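Local coordinates for Hpy188I (PDB 3OQG), which is a dimeric GIY-YIG restriction endonuclease that binds and cleaves double-stranded DNA at a pseudopalindromic recognition sequence, probably with the help of a divalent metal ion, at residues Phe41-Leu47 / Ile128-Phe134; Lys80-Ile84 / Phe117-Leu122. One frame throughout, in Å; residues are numbered along the deposited sequence.

Contact 1 of 2, residues Phe41-Leu47 / Ile128-Phe134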
loop_
_atom_site.group_PDB
_atom_site.type_symbol
_atom_site.label_atom_id
_atom_site.label_comp_id
_atom_site.label_asym_id
_atom_site.label_seq_id
_atom_site.Cartn_x
_atom_site.Cartn_y
_atom_site.Cartn_z
ATOM N N PHE A 41 18.993 -14.625 -3.911
ATOM C CA PHE A 41 19.119 -13.188 -4.104
ATOM C C PHE A 41 20.403 -12.846 -4.829
ATOM O O PHE A 41 21.445 -13.512 -4.650
ATOM C CB PHE A 41 19.096 -12.472 -2.752
ATOM C CG PHE A 41 17.726 -12.348 -2.162
ATOM C CD1 PHE A 41 17.083 -11.116 -2.112
ATOM C CD2 PHE A 41 17.061 -13.474 -1.684
ATOM C CE1 PHE A 41 15.806 -10.998 -1.590
ATOM C CE2 PHE A 41 15.810 -13.382 -1.158
ATOM C CZ PHE A 41 15.161 -12.142 -1.101
ATOM N N ASN A 42 20.331 -11.798 -5.643
ATOM C CA ASN A 42 21.480 -11.305 -6.373
ATOM C C ASN A 42 21.547 -9.777 -6.203
ATOM O O ASN A 42 20.519 -9.097 -6.167
ATOM C CB ASN A 42 21.358 -11.653 -7.847
ATOM C CG ASN A 42 21.180 -13.142 -8.088
ATOM O OD1 ASN A 42 20.117 -13.584 -8.538
ATOM N ND2 ASN A 42 22.211 -13.916 -7.790
ATOM N N LEU A 43 22.753 -9.248 -6.081
ATOM C CA LEU A 43 22.946 -7.795 -6.010
ATOM C C LEU A 43 22.285 -7.100 -7.200
ATOM O O LEU A 43 22.534 -7.450 -8.366
ATOM C CB LEU A 43 24.450 -7.470 -6.004
ATOM C CG LEU A 43 24.840 -6.011 -5.827
ATOM C CD1 LEU A 43 24.361 -5.474 -4.481
ATOM C CD2 LEU A 43 26.345 -5.930 -5.935
ATOM N N LEU A 44 21.457 -6.107 -6.894
ATOM C CA LEU A 44 20.666 -5.410 -7.913
ATOM C C LEU A 44 21.175 -4.003 -8.185
ATOM O O LEU A 44 21.305 -3.604 -9.335
ATOM C CB LEU A 44 19.191 -5.378 -7.485
ATOM C CG LEU A 44 18.228 -4.642 -8.423
ATOM C CD1 LEU A 44 18.206 -5.250 -9.820
ATOM C CD2 LEU A 44 16.817 -4.580 -7.796
ATOM N N CYS A 45 21.454 -3.247 -7.124
ATOM C CA CYS A 45 21.887 -1.861 -7.243
ATOM C C CYS A 45 22.382 -1.401 -5.886
ATOM O O CYS A 45 22.335 -2.156 -4.908
ATOM C CB CYS A 45 20.732 -0.961 -7.708
ATOM S SG CYS A 45 19.300 -0.859 -6.621
ATOM N N GLU A 46 22.865 -0.173 -5.839
ATOM C CA GLU A 46 23.210 0.478 -4.590
ATOM C C GLU A 46 22.439 1.770 -4.537
ATOM O O GLU A 46 22.147 2.384 -5.590
ATOM C CB GLU A 46 24.701 0.785 -4.507
ATOM C CG GLU A 46 25.544 -0.391 -4.223
ATOM C CD GLU A 46 26.996 -0.091 -4.356
ATOM O OE1 GLU A 46 27.386 0.494 -5.412
ATOM O OE2 GLU A 46 27.750 -0.444 -3.416
ATOM N N LEU A 47 22.126 2.179 -3.312
ATOM C CA LEU A 47 21.518 3.481 -3.038
ATOM C C LEU A 47 22.565 4.399 -2.403
ATOM O O LEU A 47 23.225 4.027 -1.423
ATOM C CB LEU A 47 20.326 3.345 -2.086
ATOM C CG LEU A 47 19.292 2.263 -2.454
ATOM C CD1 LEU A 47 18.115 2.224 -1.465
ATOM C CD2 LEU A 47 18.830 2.446 -3.911
ATOM N N ILE A 128 26.513 4.141 1.708
ATOM C CA ILE A 128 25.957 3.532 0.502
ATOM C C ILE A 128 25.276 2.222 0.933
ATOM O O ILE A 128 25.781 1.490 1.810
ATOM C CB ILE A 128 27.037 3.333 -0.569
ATOM C CG1 ILE A 128 27.475 4.707 -1.123
ATOM C CG2 ILE A 128 26.513 2.490 -1.667
ATOM C CD1 ILE A 128 28.761 4.670 -1.919
ATOM N N VAL A 129 24.092 1.976 0.378
ATOM C CA VAL A 129 23.295 0.813 0.711
ATOM C C VAL A 129 23.333 -0.170 -0.436
ATOM O O VAL A 129 23.038 0.192 -1.573
ATOM C CB VAL A 129 21.817 1.216 0.948
ATOM C CG1 VAL A 129 20.989 0.036 1.330
ATOM C CG2 VAL A 129 21.724 2.330 1.967
ATOM N N GLN A 130 23.690 -1.418 -0.159
ATOM C CA GLN A 130 23.590 -2.457 -1.156
ATOM C C GLN A 130 22.166 -3.006 -1.160
ATOM O O GLN A 130 21.592 -3.304 -0.078
ATOM C CB GLN A 130 24.619 -3.563 -0.922
ATOM C CG GLN A 130 26.061 -3.144 -1.198
ATOM C CD GLN A 130 26.624 -2.161 -0.183
ATOM O OE1 GLN A 130 26.557 -2.408 1.016
ATOM N NE2 GLN A 130 27.150 -1.032 -0.652
ATOM N N VAL A 131 21.622 -3.197 -2.363
ATOM C CA VAL A 131 20.291 -3.741 -2.542
ATOM C C VAL A 131 20.394 -5.091 -3.252
ATOM O O VAL A 131 20.809 -5.152 -4.392
ATOM C CB VAL A 131 19.361 -2.836 -3.348
ATOM C CG1 VAL A 131 17.927 -3.415 -3.364
ATOM C CG2 VAL A 131 19.368 -1.408 -2.770
ATOM N N TYR A 132 20.041 -6.143 -2.535
ATOM C CA TYR A 132 19.949 -7.498 -3.096
ATOM C C TYR A 132 18.500 -7.816 -3.390
ATOM O O TYR A 132 17.597 -7.385 -2.654
ATOM C CB TYR A 132 20.546 -8.526 -2.125
ATOM C CG TYR A 132 22.015 -8.368 -1.825
ATOM C CD1 TYR A 132 22.981 -9.108 -2.518
ATOM C CD2 TYR A 132 22.458 -7.524 -0.822
ATOM C CE1 TYR A 132 24.345 -8.980 -2.231
ATOM C CE2 TYR A 132 23.818 -7.367 -0.567
ATOM C CZ TYR A 132 24.755 -8.117 -1.260
ATOM O OH TYR A 132 26.097 -7.995 -0.956
ATOM N N ALA A 133 18.262 -8.554 -4.471
ATOM C CA ALA A 133 16.887 -8.776 -4.929
ATOM C C ALA A 133 16.628 -10.195 -5.364
ATOM O O ALA A 133 17.529 -10.888 -5.859
ATOM C CB ALA A 133 16.561 -7.854 -6.078
ATOM N N PHE A 134 15.358 -10.567 -5.252
ATOM C CA PHE A 134 14.825 -11.842 -5.723
ATOM C C PHE A 134 13.566 -11.525 -6.493
ATOM O O PHE A 134 12.699 -10.813 -5.963
ATOM C CB PHE A 134 14.483 -12.705 -4.522
ATOM C CG PHE A 134 13.588 -13.872 -4.850
ATOM C CD1 PHE A 134 14.005 -14.854 -5.727
ATOM C CD2 PHE A 134 12.322 -13.980 -4.273
ATOM C CE1 PHE A 134 13.180 -15.933 -6.041
ATOM C CE2 PHE A 134 11.500 -15.061 -4.581
ATOM C CZ PHE A 134 11.934 -16.033 -5.465
HETATM O O HOH W 1 17.964 -11.435 -8.747
#

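Contact 2 of 2, residues Lys80-Ile84 / Phe117-Leu122. With nucleotides of chain C.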
loop_
_atom_site.group_PDB
_atom_site.type_symbol
_atom_site.label_atom_id
_atom_site.label_comp_id
_atom_site.label_asym_id
_atom_site.label_seq_id
_atom_site.Cartn_x
_atom_site.Cartn_y
_atom_site.Cartn_z
ATOM N N LYS A 80 25.214 -5.368 7.284
ATOM C CA LYS A 80 24.069 -5.605 8.174
ATOM C C LYS A 80 22.744 -5.466 7.414
ATOM O O LYS A 80 22.591 -4.560 6.610
ATOM C CB LYS A 80 24.084 -4.609 9.350
ATOM C CG LYS A 80 25.222 -4.807 10.347
ATOM C CD LYS A 80 25.141 -6.144 11.029
ATOM C CE LYS A 80 26.047 -6.235 12.244
ATOM N NZ LYS A 80 26.022 -7.612 12.851
ATOM N N ILE A 81 21.805 -6.377 7.676
ATOM C CA ILE A 81 20.472 -6.286 7.079
ATOM C C ILE A 81 19.671 -5.204 7.789
ATOM O O ILE A 81 19.340 -5.330 8.970
ATOM C CB ILE A 81 19.737 -7.635 7.131
ATOM C CG1 ILE A 81 20.476 -8.634 6.248
ATOM C CG2 ILE A 81 18.263 -7.482 6.666
ATOM C CD1 ILE A 81 19.931 -10.050 6.315
ATOM N N PHE A 82 19.366 -4.137 7.061
ATOM C CA PHE A 82 18.602 -3.018 7.598
ATOM C C PHE A 82 17.106 -3.270 7.409
ATOM O O PHE A 82 16.322 -2.992 8.288
ATOM C CB PHE A 82 19.013 -1.719 6.897
ATOM C CG PHE A 82 18.071 -0.585 7.121
ATOM C CD1 PHE A 82 18.110 0.149 8.296
ATOM C CD2 PHE A 82 17.114 -0.266 6.163
ATOM C CE1 PHE A 82 17.193 1.212 8.517
ATOM C CE2 PHE A 82 16.224 0.811 6.363
ATOM C CZ PHE A 82 16.276 1.549 7.532
ATOM N N LYS A 83 16.730 -3.763 6.238
ATOM C CA LYS A 83 15.347 -4.117 5.972
ATOM C C LYS A 83 15.166 -5.122 4.847
ATOM O O LYS A 83 16.039 -5.307 4.017
ATOM C CB LYS A 83 14.476 -2.860 5.779
ATOM C CG LYS A 83 14.300 -2.340 4.405
ATOM C CD LYS A 83 13.103 -1.333 4.344
ATOM C CE LYS A 83 11.707 -1.957 4.166
ATOM N NZ LYS A 83 10.624 -0.909 3.996
ATOM N N ILE A 84 13.998 -5.765 4.869
ATOM C CA ILE A 84 13.512 -6.630 3.812
ATOM C C ILE A 84 12.176 -6.039 3.415
ATOM O O ILE A 84 11.369 -5.715 4.281
ATOM C CB ILE A 84 13.336 -8.086 4.260
ATOM C CG1 ILE A 84 14.671 -8.666 4.755
ATOM C CG2 ILE A 84 12.743 -8.934 3.115
ATOM C CD1 ILE A 84 14.531 -9.929 5.590
ATOM N N PHE A 117 10.778 7.219 7.850
ATOM C CA PHE A 117 11.748 6.537 8.700
ATOM C C PHE A 117 12.945 6.019 7.874
ATOM O O PHE A 117 14.100 6.193 8.261
ATOM C CB PHE A 117 11.082 5.403 9.486
ATOM C CG PHE A 117 12.079 4.430 10.072
ATOM C CD1 PHE A 117 12.827 4.777 11.183
ATOM C CD2 PHE A 117 12.342 3.223 9.438
ATOM C CE1 PHE A 117 13.801 3.913 11.682
ATOM C CE2 PHE A 117 13.318 2.360 9.930
ATOM C CZ PHE A 117 14.047 2.707 11.054
ATOM N N VAL A 118 12.678 5.367 6.750
ATOM C CA VAL A 118 13.762 4.813 5.940
ATOM C C VAL A 118 14.626 5.895 5.285
ATOM O O VAL A 118 15.852 5.857 5.406
ATOM C CB VAL A 118 13.248 3.776 4.911
ATOM C CG1 VAL A 118 14.414 3.305 4.010
ATOM C CG2 VAL A 118 12.599 2.597 5.612
ATOM N N LEU A 119 14.025 6.880 4.618
ATOM C CA LEU A 119 14.840 7.888 3.945
ATOM C C LEU A 119 15.701 8.635 4.987
ATOM O O LEU A 119 16.906 8.820 4.790
ATOM C CB LEU A 119 13.965 8.871 3.200
ATOM C CG LEU A 119 14.742 10.006 2.526
ATOM C CD1 LEU A 119 15.602 9.431 1.428
ATOM C CD2 LEU A 119 13.804 11.087 1.967
ATOM N N GLN A 120 15.084 9.052 6.086
ATOM C CA GLN A 120 15.794 9.880 7.068
ATOM C C GLN A 120 16.893 9.068 7.743
ATOM O O GLN A 120 17.984 9.593 7.994
ATOM C CB GLN A 120 14.863 10.502 8.096
ATOM C CG GLN A 120 13.848 11.483 7.511
ATOM C CD GLN A 120 14.492 12.570 6.687
ATOM O OE1 GLN A 120 15.528 13.149 7.078
ATOM N NE2 GLN A 120 13.882 12.879 5.547
ATOM N N SER A 121 16.616 7.794 8.009
ATOM C CA SER A 121 17.630 6.914 8.623
ATOM C C SER A 121 18.804 6.696 7.682
ATOM O O SER A 121 19.960 6.801 8.092
ATOM C CB SER A 121 17.028 5.567 9.035
ATOM O OG SER A 121 16.132 5.729 10.132
ATOM N N LEU A 122 18.516 6.402 6.420
ATOM C CA LEU A 122 19.585 6.207 5.438
ATOM C C LEU A 122 20.406 7.476 5.193
ATOM O O LEU A 122 21.622 7.401 5.025
ATOM C CB LEU A 122 19.017 5.643 4.129
ATOM C CG LEU A 122 18.368 4.253 4.198
ATOM C CD1 LEU A 122 18.036 3.699 2.801
ATOM C CD2 LEU A 122 19.130 3.212 4.994
ATOM P P DG C 6 7.511 -2.064 2.140
ATOM O OP1 DG C 6 8.209 -3.325 1.818
ATOM O OP2 DG C 6 8.283 -0.886 2.618
ATOM O "O5'" DG C 6 6.637 -1.641 0.880
ATOM C "C5'" DG C 6 5.429 -2.342 0.602
ATOM C "C4'" DG C 6 4.541 -1.535 -0.313
ATOM O "O4'" DG C 6 4.107 -0.312 0.330
ATOM C "C3'" DG C 6 5.202 -1.113 -1.627
ATOM O "O3'" DG C 6 4.333 -1.445 -2.708
ATOM C "C2'" DG C 6 5.330 0.394 -1.498
ATOM C "C1'" DG C 6 4.111 0.698 -0.659
ATOM N N9 DG C 6 4.111 2.005 -0.009
ATOM C C8 DG C 6 5.003 2.500 0.916
ATOM N N7 DG C 6 4.759 3.740 1.249
ATOM C C5 DG C 6 3.626 4.078 0.515
ATOM C C6 DG C 6 2.900 5.299 0.443
ATOM O O6 DG C 6 3.125 6.372 1.027
ATOM N N1 DG C 6 1.815 5.195 -0.432
ATOM C C2 DG C 6 1.487 4.072 -1.150
ATOM N N2 DG C 6 0.418 4.165 -1.960
ATOM N N3 DG C 6 2.154 2.937 -1.090
ATOM C C4 DG C 6 3.206 3.013 -0.250
#

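Contact 1 of 2, residues Phe41-Leu47 / Ile128-Phe134
Leu-43 and Tyr-132 form a non-hydrogen-bonded pair, and Leu-47 and Val-129 a hydrogen-bonded one, on strongly twisted antiparallel strands whose directions differ by 130°. Between Leu-43 and Cys-45 the register slips by one residue in a classic beta bulge: Val-131 O accepts from Leu-44 N at 2.8 Å and weakly from Cys-45 N at 3.4 Å. On one face of the sheet Leu-43 lays CD1 squarely over the centre of the Tyr-132 ring, 4.2 Å from its centroid, a CH-pi contact. Glu-46 and Gln-130 lie side by side on this face. A bend in the glutamine chain (chi2 70°) helps bring NE2 round to Glu-46 OE2 at 2.9 Å; the amide meets the anti side of the carboxylate, while Asn-59 holds the other oxygen. On the opposite face apolar groups meet: Cys-45 SG lies against Val-131 CB, and Leu-47 CG packs on Val-131 CG2 at 3.7 Å, with Phe-75 and helix 91-98 beyond. At the far end Phe-134 CB sits 3.5 Å from the centroid of the Phe-41 ring, over its face; Ile-162 of the second subunit also packs on Phe-41. The side-chain hydrogen bond thus lies on the partly exposed face, while the side chains turned toward helix 91-98 pack by apolar contact, and at the bulge one carbonyl oxygen serves two amides, the second only weakly.

Contact 2 of 2, residues Lys80-Ile84 / Phe117-Leu122
Phe-82 and Lys-83 sit at a classic beta bulge, where both face Phe-75 of strand 71-77, and both touch helix 113-125; the two strands probably make up the hairpin that carries the GIY and YIG elements of this nuclease family, with Lys-83 heading the second. The Phe-82 ring does most of the packing. With CG anti to the backbone N (chi1 166°), it reaches across to the helix and is met from several sides. Leu-122 CD2 lies over one face, offset toward the rim and 4.1 Å from the centroid, in a CH-pi contact. Val-118 CG1 comes to the ring edge, 3.9 Å from Phe-82 CE2, and Phe-117, pointing the other way, brings its CE2 to 3.9 Å from Phe-82 CZ. The helix backbone here carries a further bond: Ser-121 OG donates to Phe-117 O at 2.8 Å, from the face of the carbonyl plane opposite to that used by Ser-121 N, and Leu-20 N binds the same hydroxyl. Lys-83 crosses Val-118 at about a right angle, its CD lying 4.2 Å from Val-118 CG2. Beyond a bend at chi3 (-84°), NZ is bonded to OP2 of DG6 of chain C at 2.7 Å and to the hydroxyl of Tyr-98. A sodium ion lies about 5 Å from this side chain; His-86, which binds calcium in another structure of this protein, has its side chain about 8 Å from that of Lys-83. The apolar stem of the lysine thus runs against Val-118 and Phe-75, while its amine bonds to a DNA phosphate near the metal site.

Overall arrangement
Both contacts involve the same antiparallel sheet, their centres about 13 Å apart. Contact 1 is a strand pair in its interior, held by backbone hydrogen bonds and partly exposed on one face; contact 2 sets an outermost strand of the sheet, as counted within this chain, against helix 113-125, is fully buried, and has no hydrogen bond across it. They meet where the helix leads on to strand 129-134, with Val-129 CG2 4.0 Å from Leu-122 CD1, and Phe-75 touches side chains of both. Each also reaches the second subunit. Polar chemistry differs with place: an amide-carboxylate pair on the outer face of contact 1, a lysine-phosphate bond at the DNA in contact 2.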